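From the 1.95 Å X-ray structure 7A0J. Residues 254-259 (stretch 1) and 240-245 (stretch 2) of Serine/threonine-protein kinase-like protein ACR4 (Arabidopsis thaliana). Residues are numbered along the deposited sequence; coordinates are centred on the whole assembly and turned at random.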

ATOM      1  N   VAL A 254      -0.283  16.774   4.585  1.00 44.80           N
ATOM      2  CA  VAL A 254       0.604  17.595   3.708  1.00 46.14           C
ATOM      3  C   VAL A 254       1.023  16.716   2.526  1.00 45.12           C
ATOM      4  O   VAL A 254       1.362  15.539   2.761  1.00 43.48           O
ATOM      5  CB  VAL A 254       1.817  18.156   4.480  1.00 47.57           C
ATOM      6  CG1 VAL A 254       2.610  17.068   5.190  1.00 46.54           C
ATOM      7  CG2 VAL A 254       2.728  18.984   3.585  1.00 49.12           C
ATOM      8  N   CYS A 255       0.967  17.264   1.307  1.00 46.26           N
ATOM      9  CA  CYS A 255       1.339  16.577   0.042  1.00 46.10           C
ATOM     10  C   CYS A 255       2.418  17.382  -0.691  1.00 47.95           C
ATOM     11  O   CYS A 255       2.477  18.611  -0.499  1.00 49.81           O
ATOM     12  CB  CYS A 255       0.123  16.376  -0.856  1.00 46.16           C
ATOM     13  SG  CYS A 255      -1.187  15.397  -0.076  1.00 45.15           S
ATOM     14  N   TRP A 256       3.233  16.698  -1.494  1.00 47.91           N
ATOM     15  CA  TRP A 256       4.361  17.283  -2.267  1.00 50.11           C
ATOM     16  C   TRP A 256       4.678  16.381  -3.465  1.00 50.37           C
ATOM     17  O   TRP A 256       4.318  15.189  -3.415  1.00 48.21           O
ATOM     18  CB  TRP A 256       5.583  17.468  -1.356  1.00 50.29           C
ATOM     19  CG  TRP A 256       6.160  16.179  -0.856  1.00 48.10           C
ATOM     20  CD1 TRP A 256       7.181  15.468  -1.416  1.00 48.06           C
ATOM     21  CD2 TRP A 256       5.742  15.432   0.301  1.00 46.28           C
ATOM     22  NE1 TRP A 256       7.429  14.336  -0.688  1.00 46.47           N
ATOM     23  CE2 TRP A 256       6.564  14.286   0.372  1.00 45.28           C
ATOM     24  CE3 TRP A 256       4.759  15.618   1.282  1.00 45.57           C
ATOM     25  CZ2 TRP A 256       6.430  13.337   1.384  1.00 43.76           C
ATOM     26  CZ3 TRP A 256       4.630  14.679   2.281  1.00 44.25           C
ATOM     27  CH2 TRP A 256       5.454  13.553   2.329  1.00 43.40           C
ATOM     28  N   GLY A 257       5.327  16.934  -4.495  1.00 53.52           N
ATOM     29  CA  GLY A 257       5.798  16.194  -5.682  1.00 54.71           C
ATOM     30  C   GLY A 257       5.629  16.996  -6.960  1.00 58.10           C
ATOM     31  O   GLY A 257       5.597  18.241  -6.877  1.00 60.50           O
ATOM     32  N   PHE A 258       5.536  16.303  -8.099  1.00 88.70           N
ATOM     33  CA  PHE A 258       5.358  16.888  -9.455  1.00 94.16           C
ATOM     34  C   PHE A 258       3.906  17.356  -9.624  1.00 93.19           C
ATOM     35  O   PHE A 258       3.689  18.447 -10.188  1.00 98.34           O
ATOM     36  N   PHE A 259       2.950  16.549  -9.153  1.00 87.67           N
ATOM     37  CA  PHE A 259       1.490  16.830  -9.194  1.00 86.14           C
ATOM     38  C   PHE A 259       1.132  17.841  -8.098  1.00 85.90           C
ATOM     39  O   PHE A 259       1.439  19.033  -8.300  1.00 90.89           O
TER
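Stretch 2 (240-245) KFYACG

Stretch 2 runs beside stretch 1 as its antiparallel partner: residues 242-245 form an extended strand against strand 254-257, the axes approaching to 4.7 Å with a signed crossing angle of 160°. The chain enters through Lys240, which touches nothing in stretch 1; its long side chain is satisfied elsewhere in the structure.

Phe241 is not yet in the strand, and its CA-to-CB bond points sideways to stretch 1. Its carbonyl does the work, accepting a hydrogen bond from Phe258 N to Phe241 O at 2.9 Å and a weak one from Phe259 N to Phe241 O at 3.5 Å, so that one oxygen ties down the backbone just beyond the partner strand.

Tyr242 faces Gly257 in a non-hydrogen-bonded pair, Tyr242 CA lying 4.2 Å from Gly257 CA. Its CA-to-CB bond points sideways; the residue is buried, which suits its large ring, and its hydroxyl is hydrogen-bonded elsewhere in the structure. Glycine fits opposite on two counts: a CB at Gly257 would come within 2.7 Å of both Tyr242 CA and Phe241 O, and its phi/psi of 142/-156 would jam that CB against the preceding carbonyl.

Ala243 pairs with Trp256 through two hydrogen bonds, Ala243 N to Trp256 O and Trp256 N to Ala243 O, each 2.9 Å. Its small methyl packs against the indole, Ala243 CB to Trp256 CZ2 being 3.7 Å, while Ala243 O and Cys244 N lie over one ring face.

Cys244 sits opposite Cys255 in a non-hydrogen-bonded pair, with Cys244 CA only 4.0 Å from Cys255 CA. Both side chains project to the same face, both with chi1 m, and Cys244 SG bonds Cys255 SG at 2.0 Å, a disulfide with chi3 of 109° that covalently staples the strands.

Gly245 pairs with Val254 through two hydrogen bonds: Gly245 N donates to Val254 O at 2.8 Å, and Val254 N to Gly245 O at 3.0 Å. Gly245 N lies 3.8 Å from Trp256 CZ3; an ideal CB here would be 3.7 Å from Trp256 CH2, so this contact does not itself demand glycine.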

ATOM      1  N   LYS A 240       1.241   8.493  -7.964  1.00 44.33           N
ATOM      2  CA  LYS A 240       2.027   8.184  -9.188  1.00 46.42           C
ATOM      3  C   LYS A 240       3.199   9.166  -9.315  1.00 47.30           C
ATOM      4  O   LYS A 240       4.313   8.692  -9.608  1.00 48.12           O
ATOM      5  CB  LYS A 240       1.144   8.189 -10.438  1.00 48.84           C
ATOM      6  CG  LYS A 240       1.895   7.898 -11.729  1.00 51.45           C
ATOM      7  CD  LYS A 240       1.069   7.208 -12.794  1.00 53.65           C
ATOM      8  CE  LYS A 240       0.879   5.729 -12.527  1.00 52.92           C
ATOM      9  NZ  LYS A 240       1.097   4.922 -13.749  1.00 55.43           N
ATOM     10  N   PHE A 241       2.970  10.467  -9.097  1.00 47.77           N
ATOM     11  CA  PHE A 241       3.998  11.537  -9.235  1.00 49.24           C
ATOM     12  C   PHE A 241       4.018  12.457  -8.005  1.00 48.04           C
ATOM     13  O   PHE A 241       4.501  13.598  -8.129  1.00 49.70           O
ATOM     14  CB  PHE A 241       3.744  12.352 -10.505  1.00 52.32           C
ATOM     15  CG  PHE A 241       3.775  11.557 -11.786  1.00 54.04           C
ATOM     16  CD1 PHE A 241       4.928  10.894 -12.180  1.00 54.62           C
ATOM     17  CD2 PHE A 241       2.658  11.486 -12.607  1.00 55.44           C
ATOM     18  CE1 PHE A 241       4.959  10.169 -13.362  1.00 56.40           C
ATOM     19  CE2 PHE A 241       2.692  10.762 -13.789  1.00 57.34           C
ATOM     20  CZ  PHE A 241       3.842  10.104 -14.164  1.00 57.78           C
ATOM     21  N   TYR A 242       3.538  11.981  -6.854  1.00 45.59           N
ATOM     22  CA  TYR A 242       3.439  12.771  -5.597  1.00 44.74           C
ATOM     23  C   TYR A 242       3.465  11.832  -4.387  1.00 42.59           C
ATOM     24  O   TYR A 242       3.294  10.611  -4.554  1.00 41.78           O
ATOM     25  CB  TYR A 242       2.162  13.617  -5.592  1.00 45.10           C
ATOM     26  CG  TYR A 242       0.904  12.830  -5.330  1.00 43.68           C
ATOM     27  CD1 TYR A 242       0.137  12.339  -6.375  1.00 44.32           C
ATOM     28  CD2 TYR A 242       0.492  12.548  -4.038  1.00 42.00           C
ATOM     29  CE1 TYR A 242      -1.013  11.601  -6.143  1.00 43.50           C
ATOM     30  CE2 TYR A 242      -0.650  11.806  -3.788  1.00 41.14           C
ATOM     31  CZ  TYR A 242      -1.406  11.330  -4.844  1.00 41.91           C
ATOM     32  OH  TYR A 242      -2.534  10.603  -4.602  1.00 41.30           O
ATOM     33  N   ALA A 243       3.656  12.407  -3.198  1.00 42.16           N
ATOM     34  CA  ALA A 243       3.508  11.732  -1.887  1.00 40.71           C
ATOM     35  C   ALA A 243       2.689  12.632  -0.958  1.00 40.88           C
ATOM     36  O   ALA A 243       2.648  13.854  -1.202  1.00 42.10           O
ATOM     37  CB  ALA A 243       4.865  11.419  -1.304  1.00 40.73           C
ATOM     38  N   CYS A 244       2.041  12.038   0.045  1.00 39.92           N
ATOM     39  CA  CYS A 244       1.321  12.744   1.137  1.00 40.43           C
ATOM     40  C   CYS A 244       1.691  12.095   2.471  1.00 39.81           C
ATOM     41  O   CYS A 244       2.059  10.905   2.469  1.00 39.15           O
ATOM     42  CB  CYS A 244      -0.192  12.705   0.948  1.00 40.71           C
ATOM     43  SG  CYS A 244      -0.762  13.468  -0.593  1.00 42.49           S
ATOM     44  N   GLY A 245       1.602  12.859   3.560  1.00 40.31           N
ATOM     45  CA  GLY A 245       1.899  12.381   4.921  1.00 40.15           C
ATOM     46  C   GLY A 245       1.030  13.063   5.957  1.00 40.98           C
ATOM     47  O   GLY A 245       0.434  14.112   5.641  1.00 41.65           O
TER